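Local coordinates for hypothetical protein Atu2684 (Agrobacterium tumefaciens str., PDB 2AXO), which is of unknown function but belongs to the DUF1223 family and carries a disulfide-bonded CXXC motif, which hints at a thioredoxin-like role, at the interface of chains A and B. Coordinates in Å, arbitrary orientation; residue numbers count along the deposited sequence, not the author numbering. Chains: chain A/B, hypothetical protein Atu2684.

Contact 1: the interface of chains A and B. Residues chain A 106, 244, 246; chain B 82-86.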
# COMPACT_ATOMS: atom_id res chain seq x y z
N ARG A 106 1.69 -0.05 10.98
CA ARG A 106 0.80 0.06 12.12
C ARG A 106 1.53 -0.12 13.44
O ARG A 106 1.39 0.70 14.34
CB ARG A 106 -0.33 -0.96 12.01
CG ARG A 106 -1.23 -0.75 10.80
CD ARG A 106 -2.49 -1.59 10.91
NE ARG A 106 -2.24 -3.02 10.75
CZ ARG A 106 -2.09 -3.63 9.58
NH1 ARG A 106 -2.17 -2.92 8.45
NH2 ARG A 106 -1.88 -4.93 9.52
N SER A 244 -2.41 -5.44 18.93
CA SER A 244 -3.25 -5.56 17.74
C SER A 244 -2.91 -6.80 16.93
O SER A 244 -3.64 -7.17 16.00
CB SER A 244 -3.10 -4.32 16.87
OG SER A 244 -3.49 -3.15 17.57
N ASP A 246 0.04 -7.14 15.29
CA ASP A 246 0.94 -6.80 14.19
C ASP A 246 2.38 -7.19 14.51
O ASP A 246 2.77 -7.25 15.67
CB ASP A 246 0.82 -5.32 13.84
CG ASP A 246 -0.48 -5.01 13.09
OD1 ASP A 246 -0.85 -5.81 12.22
OD2 ASP A 246 -1.11 -3.96 13.36
N TYR B 82 -5.01 -0.71 3.75
CA TYR B 82 -3.84 -0.96 4.57
C TYR B 82 -3.89 -0.55 6.04
O TYR B 82 -2.86 -0.42 6.70
CB TYR B 82 -2.59 -0.37 3.88
CG TYR B 82 -2.65 1.08 3.49
CD1 TYR B 82 -2.55 2.09 4.44
CD2 TYR B 82 -2.70 1.45 2.14
CE1 TYR B 82 -2.47 3.43 4.06
CE2 TYR B 82 -2.62 2.78 1.75
CZ TYR B 82 -2.50 3.76 2.71
OH TYR B 82 -2.37 5.07 2.33
N TRP B 83 -5.10 -0.36 6.55
CA TRP B 83 -5.29 -0.01 7.95
C TRP B 83 -6.10 -1.10 8.63
O TRP B 83 -6.44 -1.00 9.81
CB TRP B 83 -5.99 1.34 8.11
CG TRP B 83 -5.08 2.49 7.89
CD1 TRP B 83 -5.00 3.28 6.78
CD2 TRP B 83 -4.10 2.99 8.81
NE1 TRP B 83 -4.04 4.24 6.95
CE2 TRP B 83 -3.47 4.08 8.19
CE3 TRP B 83 -3.70 2.61 10.10
CZ2 TRP B 83 -2.45 4.81 8.81
CZ3 TRP B 83 -2.68 3.34 10.72
CH2 TRP B 83 -2.07 4.42 10.07
N ASN B 84 -6.42 -2.14 7.88
CA ASN B 84 -7.18 -3.26 8.41
C ASN B 84 -6.22 -4.26 9.04
O ASN B 84 -5.11 -4.45 8.54
CB ASN B 84 -7.99 -3.95 7.31
CG ASN B 84 -8.84 -2.98 6.51
OD1 ASN B 84 -9.48 -2.09 7.07
ND2 ASN B 84 -8.85 -3.15 5.19
N TYR B 85 -6.66 -4.89 10.12
CA TYR B 85 -5.83 -5.88 10.80
C TYR B 85 -6.66 -7.06 11.27
O TYR B 85 -6.26 -8.21 11.10
CB TYR B 85 -5.08 -5.23 11.96
CG TYR B 85 -5.95 -4.44 12.91
CD1 TYR B 85 -6.42 -5.00 14.09
CD2 TYR B 85 -6.28 -3.11 12.63
CE1 TYR B 85 -7.19 -4.26 14.99
CE2 TYR B 85 -7.06 -2.36 13.52
CZ TYR B 85 -7.51 -2.94 14.69
OH TYR B 85 -8.25 -2.21 15.58
N LEU B 86 -7.82 -6.78 11.86
CA LEU B 86 -8.71 -7.84 12.34
C LEU B 86 -9.95 -7.29 13.04
O LEU B 86 -11.04 -7.85 12.92
CB LEU B 86 -7.95 -8.80 13.27
CG LEU B 86 -7.07 -8.23 14.39
CD1 LEU B 86 -7.93 -7.72 15.54
CD2 LEU B 86 -6.12 -9.32 14.89

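Contact 2: the interface of chains A and B. Residues chain A 81, 95, 98, 102; chain B 81-82, 95, 98, 102.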
# COMPACT_ATOMS: atom_id res chain seq x y z
N ASP A 81 4.08 -4.82 -4.12
CA ASP A 81 3.34 -4.78 -5.38
C ASP A 81 2.86 -3.41 -5.82
O ASP A 81 2.35 -3.26 -6.94
CB ASP A 81 2.14 -5.74 -5.30
CG ASP A 81 1.08 -5.27 -4.32
OD1 ASP A 81 1.32 -4.30 -3.58
OD2 ASP A 81 -0.01 -5.89 -4.29
N LYS A 95 1.17 -9.33 -2.90
CA LYS A 95 0.28 -8.57 -2.04
C LYS A 95 0.61 -8.88 -0.58
O LYS A 95 0.54 -8.01 0.28
CB LYS A 95 -1.17 -8.96 -2.36
CG LYS A 95 -2.22 -7.96 -1.93
CD LYS A 95 -2.59 -8.11 -0.47
CE LYS A 95 -3.70 -7.14 -0.09
NZ LYS A 95 -3.29 -5.71 -0.28
N THR A 98 3.46 -6.78 0.66
CA THR A 98 3.04 -5.42 0.93
C THR A 98 2.26 -5.40 2.25
O THR A 98 2.44 -4.49 3.06
CB THR A 98 2.16 -4.87 -0.21
OG1 THR A 98 2.86 -5.00 -1.46
CG2 THR A 98 1.85 -3.39 0.02
N TYR A 102 2.63 -3.19 5.78
CA TYR A 102 1.52 -2.48 6.41
C TYR A 102 1.49 -2.83 7.89
O TYR A 102 1.26 -1.98 8.75
CB TYR A 102 0.17 -2.86 5.78
CG TYR A 102 0.01 -2.47 4.34
CD1 TYR A 102 0.61 -1.32 3.83
CD2 TYR A 102 -0.80 -3.22 3.49
CE1 TYR A 102 0.40 -0.93 2.51
CE2 TYR A 102 -1.02 -2.84 2.17
CZ TYR A 102 -0.41 -1.69 1.69
OH TYR A 102 -0.64 -1.28 0.40
N ASP B 81 -7.22 -0.08 2.17
CA ASP B 81 -7.24 -1.31 2.95
C ASP B 81 -6.04 -1.55 3.85
O ASP B 81 -6.04 -2.49 4.65
CB ASP B 81 -7.43 -2.51 2.02
CG ASP B 81 -6.23 -2.75 1.12
OD1 ASP B 81 -5.30 -1.91 1.10
OD2 ASP B 81 -6.21 -3.79 0.43
N TYR B 82 -5.01 -0.71 3.75
CA TYR B 82 -3.84 -0.96 4.57
C TYR B 82 -3.89 -0.55 6.04
O TYR B 82 -2.86 -0.42 6.70
CB TYR B 82 -2.59 -0.37 3.88
CG TYR B 82 -2.65 1.08 3.49
CD1 TYR B 82 -2.55 2.09 4.44
CD2 TYR B 82 -2.70 1.45 2.14
CE1 TYR B 82 -2.47 3.43 4.06
CE2 TYR B 82 -2.62 2.78 1.75
CZ TYR B 82 -2.50 3.76 2.71
OH TYR B 82 -2.37 5.07 2.33
N LYS B 95 -9.13 -3.06 -2.04
CA LYS B 95 -7.80 -3.15 -2.63
C LYS B 95 -7.74 -2.22 -3.84
O LYS B 95 -6.71 -1.60 -4.11
CB LYS B 95 -7.54 -4.60 -3.04
CG LYS B 95 -6.08 -4.97 -3.22
CD LYS B 95 -5.55 -4.57 -4.58
CE LYS B 95 -4.10 -5.02 -4.75
NZ LYS B 95 -3.20 -4.39 -3.75
N THR B 98 -6.97 1.31 -2.83
CA THR B 98 -5.57 1.47 -2.50
C THR B 98 -4.75 1.52 -3.79
O THR B 98 -3.84 2.32 -3.92
CB THR B 98 -5.07 0.33 -1.60
OG1 THR B 98 -5.92 0.23 -0.44
CG2 THR B 98 -3.64 0.60 -1.14
N TYR B 102 -1.98 4.21 -5.37
CA TYR B 102 -0.66 3.82 -5.87
C TYR B 102 -0.45 4.44 -7.25
O TYR B 102 0.63 4.93 -7.57
CB TYR B 102 -0.54 2.29 -6.01
CG TYR B 102 -0.61 1.53 -4.71
CD1 TYR B 102 -0.12 2.08 -3.53
CD2 TYR B 102 -1.12 0.23 -4.68
CE1 TYR B 102 -0.14 1.35 -2.34
CE2 TYR B 102 -1.13 -0.50 -3.50
CZ TYR B 102 -0.63 0.06 -2.34
OH TYR B 102 -0.61 -0.67 -1.17
O HOH W 1 -1.01 -3.60 -2.37
O HOH W 2 -3.23 -3.01 -0.26

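Contact 3: the interface of chains A and B. Residues chain A 105, 110-113; chain B 56, 83, 112-115.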
# COMPACT_ATOMS: atom_id res chain seq x y z
N MSE A 105 3.97 -0.82 9.51
CA MSE A 105 3.56 0.58 9.57
C MSE A 105 2.70 0.79 10.82
O MSE A 105 2.95 1.70 11.61
CB MSE A 105 2.73 0.96 8.34
CG MSE A 105 2.08 2.34 8.43
SE MSE A 105 0.74 2.64 7.05
CE MSE A 105 -0.66 1.57 7.83
N ARG A 110 3.25 4.52 12.39
CA ARG A 110 3.36 5.42 11.24
C ARG A 110 2.05 5.51 10.47
O ARG A 110 1.14 4.72 10.70
CB ARG A 110 4.49 4.95 10.32
CG ARG A 110 5.80 4.69 11.04
CD ARG A 110 6.96 4.48 10.07
NE ARG A 110 7.39 5.74 9.48
CZ ARG A 110 7.26 6.06 8.19
NH1 ARG A 110 6.70 5.21 7.35
NH2 ARG A 110 7.68 7.24 7.76
N ASN A 111 1.94 6.48 9.57
CA ASN A 111 0.71 6.64 8.79
C ASN A 111 0.92 6.43 7.30
O ASN A 111 0.11 6.88 6.48
CB ASN A 111 0.09 8.02 9.02
CG ASN A 111 0.83 9.11 8.28
OD1 ASN A 111 2.03 9.28 8.44
ND2 ASN A 111 0.10 9.87 7.47
N GLY A 112 2.01 5.77 6.94
CA GLY A 112 2.29 5.52 5.54
C GLY A 112 3.42 4.54 5.33
O GLY A 112 4.04 4.08 6.29
N VAL A 113 3.68 4.21 4.07
CA VAL A 113 4.77 3.31 3.71
C VAL A 113 5.55 3.93 2.56
O VAL A 113 5.04 4.80 1.84
CB VAL A 113 4.25 1.92 3.23
CG1 VAL A 113 3.59 1.18 4.38
CG2 VAL A 113 3.28 2.09 2.07
N SER B 56 -5.43 9.53 12.43
CA SER B 56 -5.24 10.93 12.06
C SER B 56 -6.11 11.33 10.87
O SER B 56 -5.94 12.41 10.31
CB SER B 56 -3.77 11.19 11.72
OG SER B 56 -3.33 10.32 10.70
N TRP B 83 -5.10 -0.36 6.55
CA TRP B 83 -5.29 -0.01 7.95
C TRP B 83 -6.10 -1.10 8.63
O TRP B 83 -6.44 -1.00 9.81
CB TRP B 83 -5.99 1.34 8.11
CG TRP B 83 -5.08 2.49 7.89
CD1 TRP B 83 -5.00 3.28 6.78
CD2 TRP B 83 -4.10 2.99 8.81
NE1 TRP B 83 -4.04 4.24 6.95
CE2 TRP B 83 -3.47 4.08 8.19
CE3 TRP B 83 -3.70 2.61 10.10
CZ2 TRP B 83 -2.45 4.81 8.81
CZ3 TRP B 83 -2.68 3.34 10.72
CH2 TRP B 83 -2.07 4.42 10.07
N GLY B 112 6.02 6.74 -1.96
CA GLY B 112 5.23 6.19 -0.87
C GLY B 112 3.82 6.74 -0.83
O GLY B 112 3.46 7.60 -1.63
N VAL B 113 3.02 6.23 0.09
CA VAL B 113 1.64 6.68 0.27
C VAL B 113 1.41 6.91 1.76
O VAL B 113 2.12 6.37 2.61
CB VAL B 113 0.60 5.64 -0.22
CG1 VAL B 113 0.68 5.48 -1.73
CG2 VAL B 113 0.83 4.30 0.48
N TYR B 114 0.40 7.71 2.07
CA TYR B 114 0.05 7.99 3.45
C TYR B 114 -1.42 8.37 3.52
O TYR B 114 -2.05 8.60 2.49
CB TYR B 114 0.90 9.16 3.99
CG TYR B 114 0.64 10.49 3.31
CD1 TYR B 114 1.36 10.87 2.18
CD2 TYR B 114 -0.33 11.36 3.80
CE1 TYR B 114 1.10 12.10 1.54
CE2 TYR B 114 -0.59 12.57 3.17
CZ TYR B 114 0.12 12.94 2.05
OH TYR B 114 -0.14 14.14 1.43
N THR B 115 -1.97 8.41 4.72
CA THR B 115 -3.35 8.83 4.92
C THR B 115 -3.35 9.75 6.13
O THR B 115 -2.60 9.54 7.07
CB THR B 115 -4.32 7.64 5.20
OG1 THR B 115 -3.79 6.82 6.25
CG2 THR B 115 -4.54 6.80 3.95

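Contact 1: the interface of chains A and B
At the rim of the two-fold interface, A:Arg106, near the end of helix 95-107, reaches over the loop B:Tyr82 to B:Leu86 and meets mostly main-chain oxygens. The ionic contacts lie within chain A. The guanidinium grips A:Asp246 side-on: A:Arg106 NE bonds to A:Asp246 OD2 at 3.0 Å, and NH2 to OD1 in a parallel bond. Both carboxylate oxygens are met from above their plane, by about 35°, so the two flat groups are not coplanar. CG of A:Arg106 stands anti to its carbonyl carbon and the chain bends at chi3 (-70°), which turns the guanidinium towards the aspartate, and this pairing should limit its rotation.

Across the interface the polar contact is weak. NH1 makes a weak hydrogen bond to the carbonyl O of B:Tyr82, which sits at the guanidinium edge, in its plane. The carbonyl O of B:Asn84 instead lies over one face towards the rim, 3.3 Å from CZ of A:Arg106, where the positive charge would attract it.

Packing contacts complete the patch. B:Tyr85, its CG in the crowded position between backbone N and carbonyl carbon (chi1 51°), crosses A:Arg106 obliquely, with CB 3.8 Å from NE. Further along the loop, methyl CD2 of B:Leu86 touches the carbonyl O of A:Ser244 at 3.5 Å.

Contact 2: the interface of chains A and B
A:Tyr102 and B:Tyr102, one from each helix 95-107, point tip to tip across the two-fold axis relating the chains. Their hydroxyls are modelled too close together for the separation to be real, but each lies in the plane of the opposite ring, at its edge. In both, CG is anti to the carbonyl carbon (chi1 -65°), which sends the phenol off the helix towards the partner. B:Tyr82 crosses A:Tyr102 at about a right angle: its CB sits over the ring centre in a CH-pi contact, while the carbonyl O of A:Thr98 lies over the opposite face, so the ring is held between the two.

Flanking the tyrosines, A:Lys95 and B:Asp81 also meet tip to tip in a loose salt bridge, NZ to OD2 3.6 Å, repeated with the chains exchanged. The lysine chain bends at chi2 and chi4; the two NZ atoms come close, and if both are charged the carboxylates would offset their repulsion. A:Asp81 N donates to A:Thr98 OG1 at 2.9 Å, and that hydroxyl donates to A:Asp81 OD1 at 2.7 Å; B:Asp81 and B:Thr98 do the same. OD1 of B:Asp81 also bonds water 2, which contacts A:Tyr102 OH and water 1. This hydrated centre pairs the helices and would help hold the two chains together if this pairing persists in solution.

Contact 3: the interface of chains A and B
Antiparallel beta pairing joins the short strands 112-114 of the two chains, and B:Ser56, of the CXXC motif, lies near A:Asn111 at its end. A:Asn111, the most buried residue here, continues the pairing beyond the strand. A:Asn111 O accepts from B:Thr115 N at 3.1 Å, almost along the C=O axis, and the side-chain amide returns the bond: A:Asn111 ND2 to B:Thr115 O is 2.7 Å and nearly straight (174°). The acceptor lies in the amide plane, whereas the nitrogen stands 44° out of the carbonyl plane. CG takes the crowded position between backbone N and carbonyl carbon (chi1 76°), setting the amide alongside B:Tyr114, turned obliquely to the phenol ring.

The indole of B:Trp83 turns its six-membered ring to chain A. Selenomethionine A:Met105 comes over one face at about a right angle, CE above the ring centre and 3.8 Å from B:Trp83 CE2 in a CH-pi contact, while B:Trp83 CZ2, at the ring edge, is 3.6 Å from A:Asn111 CA. Within chain B, B:Trp83 NE1 donates to the hydroxyl OG1 of B:Thr115 at 2.7 Å, which helps fix the ring's rotation.

At the two-fold axis A:Val113 faces B:Val113. A:Val113 N donates to B:Val113 O at 3.0 Å, in the carbonyl plane, and reciprocally; A:Val113 CG2 and B:Val113 CG2 lie side by side 3.7 Å apart.

Contacts 1 and 2 lie about 12 Å apart between the centres of their C-alpha atoms, as do contacts 1 and 3, while contacts 2 and 3 are about 11 Å apart. Helix 95-107 of chain A supplies residues to all three, and the loop following strand 74-79 of chain B connects them: B:Tyr82 belongs to contacts 1 and 2, B:Trp83 to contacts 1 and 3. Contacts 2 and 3 include residues that meet their own copies across the two-fold axis; contact 1 lies farther out, its twin elsewhere. The three form one continuous surface, compatible with a dimer, though the structure alone does not show one in solution.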